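Local coordinates for putative sugar binding protein (Geobacillus stearothermophilus, PDB 6GT9) that binds galactose in the cleft between its two lobes and probably acts as the sugar-recognising component of a three-component sensing system linked to galactan utilization, at residues P114-D119 / K278-I283; G132-Y137 / V292-T297; A138-G143 / E176-Q181; K153-I158 / D213-Y218; G161-A166 / V188-S193. All blocks are in the same frame, centred on the assembly; numbering follows the deposited sequence.

Contact 1. Residues P114-D119 / K278-I283; sequences PVVTID and KMMAEI. With GAL (beta-D-galactopyranose), chain E.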
# COMPACT_ATOMS: atom_id res chain seq x y z
N PRO A 114 -10.31 -1.90 -20.69
CA PRO A 114 -9.02 -2.35 -20.18
C PRO A 114 -8.85 -2.01 -18.71
O PRO A 114 -9.31 -0.97 -18.23
CB PRO A 114 -8.00 -1.59 -21.04
CG PRO A 114 -8.73 -0.37 -21.50
CD PRO A 114 -10.17 -0.79 -21.65
N VAL A 115 -8.15 -2.90 -17.98
CA VAL A 115 -7.91 -2.72 -16.56
C VAL A 115 -6.41 -2.67 -16.32
O VAL A 115 -5.68 -3.55 -16.80
CB VAL A 115 -8.57 -3.83 -15.72
CG1 VAL A 115 -8.13 -3.73 -14.23
CG2 VAL A 115 -10.11 -3.72 -15.82
N VAL A 116 -5.96 -1.63 -15.64
CA VAL A 116 -4.59 -1.54 -15.14
C VAL A 116 -4.65 -1.63 -13.62
O VAL A 116 -5.42 -0.89 -12.98
CB VAL A 116 -3.90 -0.23 -15.58
CG1 VAL A 116 -2.55 -0.05 -14.86
CG2 VAL A 116 -3.67 -0.23 -17.11
N THR A 117 -3.90 -2.56 -13.05
CA THR A 117 -3.82 -2.61 -11.60
C THR A 117 -2.73 -1.67 -11.11
O THR A 117 -1.73 -1.43 -11.80
CB THR A 117 -3.56 -4.04 -11.11
OG1 THR A 117 -2.45 -4.61 -11.82
CG2 THR A 117 -4.79 -4.88 -11.37
N ILE A 118 -2.94 -1.13 -9.91
CA ILE A 118 -2.05 -0.14 -9.31
C ILE A 118 -1.88 -0.50 -7.84
O ILE A 118 -2.83 -0.94 -7.19
CB ILE A 118 -2.60 1.29 -9.50
CG1 ILE A 118 -1.64 2.34 -8.94
CG2 ILE A 118 -4.01 1.45 -8.87
CD1 ILE A 118 -2.00 3.73 -9.38
N ASP A 119 -0.64 -0.37 -7.33
CA ASP A 119 -0.33 -0.48 -5.90
C ASP A 119 -0.42 -1.91 -5.39
O ASP A 119 0.41 -2.33 -4.57
CB ASP A 119 -1.25 0.46 -5.08
CG ASP A 119 -1.10 0.28 -3.57
OD1 ASP A 119 -1.84 -0.55 -2.99
OD2 ASP A 119 -0.27 0.99 -2.95
N LYS A 278 -0.53 7.00 -17.89
CA LYS A 278 0.21 6.95 -19.15
C LYS A 278 0.10 5.57 -19.80
O LYS A 278 -0.06 5.48 -21.02
CB LYS A 278 1.70 7.29 -18.94
CG LYS A 278 1.98 8.67 -18.33
CD LYS A 278 1.53 9.83 -19.21
CE LYS A 278 2.46 10.05 -20.41
NZ LYS A 278 3.68 10.82 -20.05
N MET A 279 0.22 4.50 -19.01
CA MET A 279 0.06 3.15 -19.56
C MET A 279 -1.34 2.97 -20.14
O MET A 279 -1.49 2.42 -21.23
CB MET A 279 0.30 2.07 -18.50
CG MET A 279 1.64 2.05 -17.77
SD MET A 279 2.98 1.33 -18.71
CE MET A 279 3.33 2.65 -19.88
N MET A 280 -2.37 3.42 -19.41
CA MET A 280 -3.73 3.27 -19.89
C MET A 280 -3.92 3.93 -21.26
O MET A 280 -4.58 3.37 -22.15
CB MET A 280 -4.71 3.86 -18.87
CG MET A 280 -6.17 3.64 -19.26
SD MET A 280 -6.63 1.89 -19.38
CE MET A 280 -6.81 1.46 -17.65
N ALA A 281 -3.34 5.12 -21.46
CA ALA A 281 -3.47 5.80 -22.74
C ALA A 281 -2.79 5.02 -23.85
O ALA A 281 -3.31 4.94 -24.97
CB ALA A 281 -2.90 7.22 -22.64
N GLU A 282 -1.65 4.39 -23.56
CA GLU A 282 -0.97 3.56 -24.55
C GLU A 282 -1.80 2.34 -24.91
O GLU A 282 -1.85 1.93 -26.08
CB GLU A 282 0.40 3.14 -24.01
CG GLU A 282 1.38 4.28 -23.88
CD GLU A 282 1.96 4.70 -25.23
OE1 GLU A 282 2.77 3.93 -25.80
OE2 GLU A 282 1.58 5.79 -25.71
N ILE A 283 -2.44 1.72 -23.92
CA ILE A 283 -3.30 0.56 -24.17
C ILE A 283 -4.49 0.97 -25.03
O ILE A 283 -4.86 0.28 -25.99
CB ILE A 283 -3.75 -0.03 -22.82
CG1 ILE A 283 -2.56 -0.64 -22.08
CG2 ILE A 283 -4.90 -1.04 -23.00
CD1 ILE A 283 -2.83 -0.82 -20.59
C1 GAL E . 0.06 1.86 1.76
C2 GAL E . -0.58 0.98 0.71
C3 GAL E . -1.92 1.57 0.22
C4 GAL E . -2.85 1.80 1.41
C5 GAL E . -2.15 2.61 2.48
C6 GAL E . -2.97 2.71 3.77
O1 GAL E . 1.27 1.27 2.19
O2 GAL E . 0.27 0.84 -0.44
O3 GAL E . -2.57 0.65 -0.60
O4 GAL E . -3.27 0.54 1.96
O5 GAL E . -0.83 2.04 2.87
O6 GAL E . -2.49 3.75 4.59

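Contact 2. Residues G132-Y137 / V292-T297; sequences GTDNYY and VTNTET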
# COMPACT_ATOMS: atom_id res chain seq x y z
N GLY A 132 3.17 -0.80 -9.61
CA GLY A 132 3.16 -0.73 -8.16
C GLY A 132 4.39 -1.40 -7.61
O GLY A 132 5.20 -1.99 -8.34
N THR A 133 4.52 -1.29 -6.30
CA THR A 133 5.62 -1.94 -5.61
C THR A 133 5.56 -3.45 -5.81
O THR A 133 4.48 -4.03 -5.97
CB THR A 133 5.57 -1.59 -4.12
OG1 THR A 133 5.64 -0.17 -3.95
CG2 THR A 133 6.71 -2.25 -3.35
N ASP A 134 6.74 -4.08 -5.87
CA ASP A 134 6.85 -5.51 -5.62
C ASP A 134 6.61 -5.75 -4.13
O ASP A 134 7.53 -5.65 -3.32
CB ASP A 134 8.23 -6.03 -6.05
CG ASP A 134 8.38 -7.53 -5.86
OD1 ASP A 134 7.67 -8.11 -5.03
OD2 ASP A 134 9.21 -8.14 -6.55
N ASN A 135 5.37 -6.09 -3.77
CA ASN A 135 4.98 -6.05 -2.36
C ASN A 135 5.64 -7.16 -1.54
O ASN A 135 6.00 -6.93 -0.37
CB ASN A 135 3.46 -6.11 -2.25
CG ASN A 135 2.82 -4.81 -2.63
OD1 ASN A 135 3.14 -3.77 -2.03
ND2 ASN A 135 1.94 -4.83 -3.64
N TYR A 136 5.78 -8.36 -2.11
CA TYR A 136 6.51 -9.42 -1.41
C TYR A 136 7.91 -8.95 -1.07
O TYR A 136 8.39 -9.12 0.06
CB TYR A 136 6.59 -10.69 -2.26
CG TYR A 136 7.45 -11.75 -1.57
CD1 TYR A 136 6.89 -12.64 -0.66
CD2 TYR A 136 8.82 -11.84 -1.81
CE1 TYR A 136 7.67 -13.60 -0.00
CE2 TYR A 136 9.61 -12.80 -1.15
CZ TYR A 136 9.02 -13.68 -0.26
OH TYR A 136 9.77 -14.63 0.41
N TYR A 137 8.60 -8.37 -2.05
CA TYR A 137 10.00 -8.01 -1.86
C TYR A 137 10.14 -6.80 -0.96
O TYR A 137 11.12 -6.69 -0.21
CB TYR A 137 10.63 -7.74 -3.22
CG TYR A 137 12.10 -7.43 -3.12
CD1 TYR A 137 13.00 -8.38 -2.65
CD2 TYR A 137 12.59 -6.17 -3.44
CE1 TYR A 137 14.35 -8.10 -2.53
CE2 TYR A 137 13.95 -5.87 -3.33
CZ TYR A 137 14.82 -6.85 -2.87
OH TYR A 137 16.17 -6.58 -2.76
N VAL A 292 4.43 -5.92 -16.03
CA VAL A 292 4.68 -5.46 -14.67
C VAL A 292 5.70 -4.33 -14.69
O VAL A 292 6.78 -4.48 -15.27
CB VAL A 292 5.16 -6.59 -13.74
CG1 VAL A 292 5.61 -6.02 -12.39
CG2 VAL A 292 4.07 -7.64 -13.54
N THR A 293 5.34 -3.20 -14.08
CA THR A 293 6.27 -2.10 -13.83
C THR A 293 6.34 -1.92 -12.32
O THR A 293 5.40 -1.37 -11.72
CB THR A 293 5.82 -0.81 -14.53
OG1 THR A 293 5.78 -1.01 -15.95
CG2 THR A 293 6.78 0.33 -14.22
N ASN A 294 7.43 -2.37 -11.70
CA ASN A 294 7.59 -2.23 -10.25
C ASN A 294 8.28 -0.91 -9.95
O ASN A 294 9.46 -0.73 -10.27
CB ASN A 294 8.41 -3.38 -9.66
CG ASN A 294 7.64 -4.67 -9.61
OD1 ASN A 294 8.16 -5.72 -9.98
ND2 ASN A 294 6.38 -4.60 -9.16
N THR A 295 7.55 0.01 -9.32
CA THR A 295 8.16 1.25 -8.89
C THR A 295 9.12 0.98 -7.73
O THR A 295 9.04 -0.05 -7.04
CB THR A 295 7.09 2.28 -8.52
OG1 THR A 295 6.12 1.69 -7.64
CG2 THR A 295 6.36 2.75 -9.81
N GLU A 296 10.05 1.91 -7.53
CA GLU A 296 11.15 1.74 -6.58
C GLU A 296 10.64 1.44 -5.17
O GLU A 296 9.66 2.02 -4.71
CB GLU A 296 11.99 3.02 -6.56
CG GLU A 296 13.00 3.14 -5.43
CD GLU A 296 14.31 2.42 -5.75
OE1 GLU A 296 14.25 1.37 -6.43
OE2 GLU A 296 15.38 2.90 -5.32
N THR A 297 11.32 0.51 -4.47
CA THR A 297 11.12 0.31 -3.04
C THR A 297 12.48 0.05 -2.40
O THR A 297 13.38 -0.53 -3.02
CB THR A 297 10.13 -0.84 -2.72
OG1 THR A 297 9.80 -0.85 -1.31
CG2 THR A 297 10.69 -2.19 -3.11
O HOH W 1 6.91 1.89 -5.12
O HOH W 2 9.16 -2.89 -6.09

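Contact 3. Residues A138-G143 / E176-Q181; sequences AGFLAG and EDAVRQ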
# COMPACT_ATOMS: atom_id res chain seq x y z
N ALA A 138 9.17 -5.88 -1.00
CA ALA A 138 9.12 -4.79 -0.03
C ALA A 138 9.15 -5.32 1.40
O ALA A 138 9.90 -4.82 2.24
CB ALA A 138 7.85 -3.95 -0.26
N GLY A 139 8.34 -6.33 1.69
CA GLY A 139 8.31 -6.88 3.04
C GLY A 139 9.58 -7.62 3.38
O GLY A 139 10.08 -7.55 4.51
N PHE A 140 10.14 -8.33 2.40
CA PHE A 140 11.41 -9.02 2.59
C PHE A 140 12.52 -8.04 2.97
O PHE A 140 13.31 -8.31 3.88
CB PHE A 140 11.77 -9.77 1.30
CG PHE A 140 12.88 -10.77 1.45
CD1 PHE A 140 14.19 -10.41 1.22
CD2 PHE A 140 12.60 -12.09 1.77
CE1 PHE A 140 15.22 -11.35 1.34
CE2 PHE A 140 13.62 -13.03 1.90
CZ PHE A 140 14.93 -12.66 1.67
N LEU A 141 12.58 -6.89 2.28
CA LEU A 141 13.54 -5.85 2.64
C LEU A 141 13.29 -5.33 4.05
O LEU A 141 14.25 -5.06 4.78
CB LEU A 141 13.47 -4.69 1.64
CG LEU A 141 13.94 -4.99 0.22
CD1 LEU A 141 13.74 -3.77 -0.69
CD2 LEU A 141 15.41 -5.48 0.20
N ALA A 142 12.03 -5.13 4.42
CA ALA A 142 11.73 -4.72 5.79
C ALA A 142 12.22 -5.77 6.78
O ALA A 142 12.74 -5.43 7.85
CB ALA A 142 10.23 -4.47 5.96
N GLY A 143 12.08 -7.05 6.43
CA GLY A 143 12.57 -8.11 7.31
C GLY A 143 14.08 -8.12 7.43
O GLY A 143 14.63 -8.24 8.53
N GLU A 176 8.30 -12.28 7.01
CA GLU A 176 8.46 -13.54 7.72
C GLU A 176 9.53 -14.42 7.08
O GLU A 176 10.35 -15.03 7.78
CB GLU A 176 7.11 -14.25 7.78
CG GLU A 176 6.10 -13.56 8.70
CD GLU A 176 4.69 -14.10 8.56
OE1 GLU A 176 4.41 -14.79 7.55
OE2 GLU A 176 3.85 -13.83 9.45
N ASP A 177 9.55 -14.49 5.75
CA ASP A 177 10.59 -15.26 5.08
C ASP A 177 11.97 -14.69 5.36
O ASP A 177 12.95 -15.44 5.51
CB ASP A 177 10.33 -15.31 3.57
CG ASP A 177 9.11 -16.14 3.21
OD1 ASP A 177 8.65 -16.95 4.04
OD2 ASP A 177 8.61 -16.00 2.07
N ALA A 178 12.08 -13.36 5.43
CA ALA A 178 13.39 -12.73 5.58
C ALA A 178 13.97 -12.95 6.98
O ALA A 178 15.19 -13.11 7.12
CB ALA A 178 13.30 -11.24 5.27
N VAL A 179 13.13 -12.95 8.02
CA VAL A 179 13.61 -13.14 9.39
C VAL A 179 13.58 -14.59 9.83
O VAL A 179 13.92 -14.89 10.98
CB VAL A 179 12.81 -12.28 10.39
CG1 VAL A 179 12.85 -10.81 10.00
CG2 VAL A 179 11.36 -12.78 10.51
N ARG A 180 13.20 -15.52 8.93
CA ARG A 180 13.00 -16.90 9.35
C ARG A 180 14.31 -17.58 9.74
O ARG A 180 14.31 -18.48 10.58
CB ARG A 180 12.30 -17.70 8.25
CG ARG A 180 12.00 -19.15 8.63
CD ARG A 180 10.95 -19.79 7.73
NE ARG A 180 9.64 -19.13 7.82
CZ ARG A 180 9.03 -18.55 6.79
NH1 ARG A 180 9.60 -18.57 5.60
NH2 ARG A 180 7.85 -17.97 6.94
N GLN A 181 15.42 -17.18 9.14
CA GLN A 181 16.71 -17.75 9.51
C GLN A 181 17.33 -17.08 10.73
O GLN A 181 18.48 -17.39 11.06
CB GLN A 181 17.68 -17.68 8.32
CG GLN A 181 18.28 -16.31 8.05
CD GLN A 181 17.27 -15.31 7.48
OE1 GLN A 181 16.21 -15.69 6.96
NE2 GLN A 181 17.60 -14.02 7.59

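Contact 4. Residues K153-I158 / D213-Y218; sequences KATVAI and DVNAFY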
# COMPACT_ATOMS: atom_id res chain seq x y z
N LYS A 153 17.91 -10.17 17.03
CA LYS A 153 17.29 -10.39 18.33
C LYS A 153 16.14 -9.40 18.53
O LYS A 153 16.37 -8.19 18.69
CB LYS A 153 18.33 -10.25 19.44
CG LYS A 153 19.48 -11.25 19.26
CD LYS A 153 20.74 -10.84 20.00
CE LYS A 153 21.42 -9.64 19.35
NZ LYS A 153 22.74 -9.36 20.00
N ALA A 154 14.90 -9.90 18.53
CA ALA A 154 13.74 -9.02 18.63
C ALA A 154 12.50 -9.83 18.93
O ALA A 154 12.34 -10.95 18.43
CB ALA A 154 13.53 -8.22 17.33
N THR A 155 11.62 -9.25 19.75
CA THR A 155 10.29 -9.78 20.01
C THR A 155 9.31 -8.89 19.25
O THR A 155 9.07 -7.74 19.64
CB THR A 155 9.99 -9.80 21.51
OG1 THR A 155 10.95 -10.63 22.18
CG2 THR A 155 8.59 -10.34 21.77
N VAL A 156 8.75 -9.42 18.16
CA VAL A 156 8.12 -8.61 17.12
C VAL A 156 6.61 -8.73 17.20
O VAL A 156 6.07 -9.84 17.29
CB VAL A 156 8.61 -9.04 15.73
CG1 VAL A 156 7.92 -8.22 14.65
CG2 VAL A 156 10.13 -8.90 15.64
N ALA A 157 5.93 -7.59 17.10
CA ALA A 157 4.52 -7.53 16.77
C ALA A 157 4.35 -6.85 15.42
O ALA A 157 5.11 -5.95 15.06
CB ALA A 157 3.72 -6.78 17.84
N ILE A 158 3.31 -7.28 14.69
CA ILE A 158 3.02 -6.79 13.35
C ILE A 158 1.65 -6.14 13.37
O ILE A 158 0.69 -6.71 13.89
CB ILE A 158 3.02 -7.93 12.31
CG1 ILE A 158 4.41 -8.54 12.20
CG2 ILE A 158 2.52 -7.40 10.93
CD1 ILE A 158 4.51 -9.68 11.18
N ASP A 213 6.51 -8.17 26.54
CA ASP A 213 7.86 -8.45 26.07
C ASP A 213 8.12 -7.94 24.64
O ASP A 213 9.27 -7.95 24.21
CB ASP A 213 8.15 -9.95 26.16
CG ASP A 213 7.11 -10.81 25.43
OD1 ASP A 213 5.98 -10.32 25.19
OD2 ASP A 213 7.42 -11.97 25.11
N VAL A 214 7.09 -7.48 23.92
CA VAL A 214 7.30 -6.90 22.60
C VAL A 214 8.24 -5.71 22.69
O VAL A 214 8.03 -4.79 23.49
CB VAL A 214 5.96 -6.49 21.97
CG1 VAL A 214 6.18 -5.60 20.75
CG2 VAL A 214 5.16 -7.71 21.60
N ASN A 215 9.30 -5.73 21.88
CA ASN A 215 10.20 -4.60 21.78
C ASN A 215 10.44 -4.19 20.33
O ASN A 215 11.34 -3.39 20.06
CB ASN A 215 11.54 -4.90 22.49
CG ASN A 215 12.24 -6.15 21.96
OD1 ASN A 215 11.85 -6.71 20.92
ND2 ASN A 215 13.28 -6.59 22.66
N ALA A 216 9.65 -4.72 19.39
CA ALA A 216 9.78 -4.37 17.99
C ALA A 216 8.41 -4.43 17.32
O ALA A 216 7.64 -5.38 17.53
CB ALA A 216 10.76 -5.31 17.27
N PHE A 217 8.11 -3.41 16.51
CA PHE A 217 6.88 -3.36 15.71
C PHE A 217 7.22 -3.26 14.24
O PHE A 217 8.19 -2.59 13.86
CB PHE A 217 6.01 -2.16 16.08
CG PHE A 217 5.24 -2.33 17.36
CD1 PHE A 217 5.80 -1.97 18.58
CD2 PHE A 217 3.93 -2.81 17.34
CE1 PHE A 217 5.08 -2.09 19.76
CE2 PHE A 217 3.20 -2.95 18.53
CZ PHE A 217 3.78 -2.58 19.74
N TYR A 218 6.40 -3.90 13.41
CA TYR A 218 6.46 -3.82 11.95
C TYR A 218 5.08 -3.44 11.45
O TYR A 218 4.12 -4.20 11.64
CB TYR A 218 6.89 -5.17 11.36
CG TYR A 218 6.74 -5.33 9.86
CD1 TYR A 218 7.11 -4.32 8.98
CD2 TYR A 218 6.28 -6.52 9.32
CE1 TYR A 218 7.00 -4.48 7.60
CE2 TYR A 218 6.17 -6.70 7.95
CZ TYR A 218 6.54 -5.68 7.09
OH TYR A 218 6.44 -5.86 5.73

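Contact 5. Residues G161-A166 / V188-S193; sequences GSLTAA and VAIEES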
# COMPACT_ATOMS: atom_id res chain seq x y z
N GLY A 161 -2.54 -3.69 7.46
CA GLY A 161 -3.77 -3.03 7.06
C GLY A 161 -4.99 -3.94 7.15
O GLY A 161 -6.06 -3.53 7.60
N SER A 162 -4.84 -5.19 6.71
CA SER A 162 -5.88 -6.20 6.81
C SER A 162 -5.25 -7.55 6.50
O SER A 162 -4.21 -7.62 5.85
CB SER A 162 -7.06 -5.92 5.85
OG SER A 162 -6.65 -5.96 4.50
N LEU A 163 -5.92 -8.62 6.94
CA LEU A 163 -5.43 -9.97 6.70
C LEU A 163 -5.85 -10.53 5.35
O LEU A 163 -5.36 -11.59 4.95
CB LEU A 163 -5.94 -10.91 7.79
CG LEU A 163 -5.44 -10.56 9.19
CD1 LEU A 163 -6.13 -11.42 10.24
CD2 LEU A 163 -3.93 -10.72 9.25
N THR A 164 -6.74 -9.84 4.64
CA THR A 164 -7.27 -10.30 3.36
C THR A 164 -6.67 -9.59 2.16
O THR A 164 -6.59 -10.17 1.08
CB THR A 164 -8.80 -10.13 3.33
OG1 THR A 164 -9.13 -8.73 3.45
CG2 THR A 164 -9.44 -10.88 4.48
N ALA A 165 -6.25 -8.33 2.31
CA ALA A 165 -5.71 -7.58 1.18
C ALA A 165 -4.38 -8.17 0.71
O ALA A 165 -3.48 -8.45 1.51
CB ALA A 165 -5.51 -6.11 1.53
N ALA A 166 -4.26 -8.30 -0.61
CA ALA A 166 -3.15 -9.04 -1.19
C ALA A 166 -1.81 -8.37 -0.92
O ALA A 166 -0.83 -9.06 -0.64
CB ALA A 166 -3.39 -9.20 -2.70
N VAL A 188 5.17 -12.46 17.82
CA VAL A 188 4.24 -12.88 18.87
C VAL A 188 2.84 -12.32 18.67
O VAL A 188 1.94 -12.67 19.46
CB VAL A 188 4.77 -12.49 20.26
CG1 VAL A 188 6.15 -13.09 20.47
CG2 VAL A 188 4.81 -10.99 20.41
N ALA A 189 2.63 -11.48 17.67
CA ALA A 189 1.31 -10.88 17.49
C ALA A 189 1.23 -10.29 16.09
O ALA A 189 2.21 -9.73 15.59
CB ALA A 189 1.04 -9.81 18.55
N ILE A 190 0.06 -10.45 15.46
CA ILE A 190 -0.29 -9.82 14.19
C ILE A 190 -1.71 -9.29 14.33
O ILE A 190 -2.63 -10.07 14.63
CB ILE A 190 -0.18 -10.80 13.00
CG1 ILE A 190 1.19 -11.47 12.97
CG2 ILE A 190 -0.47 -10.09 11.67
CD1 ILE A 190 1.40 -12.45 11.83
N GLU A 191 -1.90 -7.98 14.15
CA GLU A 191 -3.21 -7.35 14.29
C GLU A 191 -3.50 -6.43 13.10
O GLU A 191 -2.59 -5.92 12.45
CB GLU A 191 -3.31 -6.54 15.59
CG GLU A 191 -3.01 -7.35 16.86
CD GLU A 191 -4.16 -8.26 17.28
OE1 GLU A 191 -5.28 -8.10 16.74
OE2 GLU A 191 -3.94 -9.14 18.15
N GLU A 192 -4.79 -6.22 12.84
CA GLU A 192 -5.27 -5.40 11.73
C GLU A 192 -5.59 -3.98 12.19
O GLU A 192 -6.22 -3.78 13.24
CB GLU A 192 -6.52 -6.02 11.12
CG GLU A 192 -6.29 -7.40 10.55
CD GLU A 192 -7.58 -8.02 10.04
OE1 GLU A 192 -8.31 -8.62 10.86
OE2 GLU A 192 -7.87 -7.89 8.83
N SER A 193 -5.19 -3.00 11.39
CA SER A 193 -5.46 -1.60 11.68
C SER A 193 -6.61 -1.02 10.85
O SER A 193 -7.05 0.09 11.14
CB SER A 193 -4.20 -0.77 11.42
OG SER A 193 -3.92 -0.72 10.02

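Contact 1. Residues P114-D119 / K278-I283
Met280 and Ile283 of helix 269-284 lie over Pro114, just before strand 115-118, and Val116 within it, a helix-on-sheet layer in the first lobe of this periplasmic-binding-protein fold. The helix runs nearly antiparallel to the strand, at 163°, with the axes 9.2 Å apart. Met280 reaches the strand with its last two atoms. Its CB and CG form a stem, CG anti to the backbone N, and bends at the next two torsions bring the tip back. Met280 SD comes to 3.7 Å from Pro114 CG, the two side chains crossing at about a right angle. Met280 CE is wedged between Pro114 O and the branch of Val116, 3.6 Å from Val116 CG2. That same CG2 touches Ile283 CD1, while Ile283 CG2 packs 3.7 Å from Pro114 CB, so the side chains meet by apolar contacts, with Pro114 O the one oxygen touched. At its far end the strand delivers Asp119 to the bound galactose. Gln94 NE2 is hydrogen-bonded to Asp119 OD1 and would help to fix how the carboxylate is turned. Galactose O3 stands 2.8 Å from Asp119 OD1, an unsettled bond, since the hydroxyl could turn to a different acceptor, whereas galactose O2 donates to Asp119 OD2 at 2.6 Å.

Contact 2. Residues G132-Y137 / V292-T297
Gly132 O is gripped by two N-H groups of segment 292-297, which reach it from opposite faces of its carbonyl plane. Asn294 ND2 donates at 3.0 Å to Gly132 O in an almost straight bond (178°), with the oxygen lying in the amide plane of Asn294. Thr295 N gives a second, more bent bond to Gly132 O, from well above the carbonyl plane. A third bond runs the other way, from Gly132 N to Thr293 O at 3.1 Å. Water reinforces these direct links: one molecule is bound by Thr133 OG1, Thr295 OG1 and Glu296 O, and another accepts from Asp134 N while donating to Thr295 O. Apolar contact comes from Thr133 CG2, anti to the backbone N, which packs 3.8 Å from Thr297 CB. The hydroxyl of the same threonine is hydrogen-bonded to Gln267, which binds galactose, and Thr297 OG1 to Val266 O. Capping is local: Asp134 OD1 accepts from Tyr137 N at 3.1 Å, as the N-cap of helix 135-149. Both segments pass from the sheet of the first lobe towards the second, and such neighbouring interlobe segments belong to the three-segment hinge of type I periplasmic binding proteins.

Contact 3. Residues A138-G143 / E176-Q181
Phe140 spreads its ring over the methyl of Ala178, and this CH-pi contact is the main side-chain meeting between the two helices. Ala178 CB stands 3.8 Å from the centroid of the Phe140 ring, 16° off the ring normal and offset towards the rim. The first torsion of Phe140 places CG anti to the backbone N (chi1 -166°), and the ring reaches across to the other helix. An alanine in place of Phe140 would probably open a gap over the Ala178 methyl and leave that face of the helix less well covered. Other van der Waals contacts set side-chain atoms against the backbone. Helices 135-149 and 166-179 pack on the same face of the second lobe's sheet, the latter forming the helix of a beta-alpha-beta crossover, and within 138-143 and 176-181 the backbones come nearest at Gly143 and Ala178: Gly143 CA lies 3.8 Å from Ala178 CB, where any side chain on Gly143 would collide. Val179 CG1 rests 3.5 Å from Gly143 O, and Ala178 CB also touches Phe140 O. Two polar bonds involve Asp177. Asp177 OD1 forms a salt bridge with Arg173, and Asp177 OD2 is hydrogen-bonded to Tyr136 OH on helix 135-149.

Contact 4. Residues K153-I158 / D213-Y218
Ile158 and Tyr218 lie side by side on one face of a parallel strand pair in the second lobe's sheet, pointing the same way. With CG1 anti to its carbonyl carbon (chi1 -64°), Ile158 sets CG1 at the edge of the Tyr218 ring, 4.0 Å from CD2, while Ile158 CG2 touches Tyr218 O. Val156 CG2 and Ala216 CB meet on the same face. On the face of Ala157 and Phe217, Ala157 CB touches Phe217 CE2, at 3.9 Å, and Val214 CG1, at 4.0 Å. An alanine in place of Ile158 would probably open a gap beside the Tyr218 ring edge, where CG1 and CD1 had packed. Asn215 takes the crowded rotamer, CG between the backbone N and carbonyl carbon (chi1 57°), and its OD1 accepts from Thr155 N at 2.8 Å; Asn215 N returns a bond to Thr155 O. Ala157 N donates to Ala216 O at 2.8 Å and Tyr218 N to Ala157 O at 2.9 Å. Tyr218 also stacks on Phe175, and its hydroxyl is hydrogen-bonded to O of Arg171, which binds galactose. Backbone bonds thus fix the register, apolar groups fill both faces, and Tyr218 probably helps to position Arg171 as a second-shell residue.

Contact 5. Residues G161-A166 / V188-S193
In the loop that follows strand 154-160, at the carboxy ends of the parallel strands of the second lobe, Leu163 and Ser162 meet Glu192 at the end of the neighbouring strand 185-192. The carboxylate of Glu192 does most of the work. Its CG stands anti to the carbonyl carbon and the chain is extended beyond it (chi2 176°), which carries CD out to the loop. There Glu192 OE2 accepts from Leu163 N at 2.8 Å, the N-H approaching from above the carboxylate plane, at 157° at the hydrogen. The same oxygen lies 3.3 Å from Ser162 CA, so the loop backbone rests directly on the acid. The Leu163 side chain crosses that of Glu192 at about a right angle: Leu163 CG sits 3.4 Å from Glu192 CD, and Leu163 CD1 is 3.6 Å from Glu192 OE1. A looser apolar touch, 4.3 Å from Leu163 CD2 to Ile190 CG2, continues the contact down the strand. At the start of the loop Gly161 CA approaches Ser193 OG at 3.8 Å, the hydroxyl being hydrogen-bonded to Asp224. Within the loop, Ser162 OG takes the N-H of Ala165 at 3.3 Å in an ST motif, just before helix 166-179, on which His167 and Arg171 bind galactose. Gly161 itself lies about 6 Å from the sugar, measured between nearest atoms. A loop between strand and helix at the carboxy ends of parallel strands, facing the cleft, is the usual setting of a ligand site in periplasmic binding proteins.

How the contacts relate
From the N terminus, the chain lays down the first segments of all five contacts, 114-119 to 161-166, before any loop closes. Contact 3 closes first at 176-181, then contact 5 at 188-193 and contact 4 at 213-218. Contact 5 is nested in contact 4, and contact 3 crosses both; together they tie neighbouring strands, two helices and a cleft loop of the second lobe. Contacts 1 and 2 close last, at 278-283 and 292-297; they cross each other and enclose the other three. Contact 1 joins sheet and helix in the first lobe, contact 2 bridges the lobes, and Asp119 O to Asn135 ND2 probably links the two.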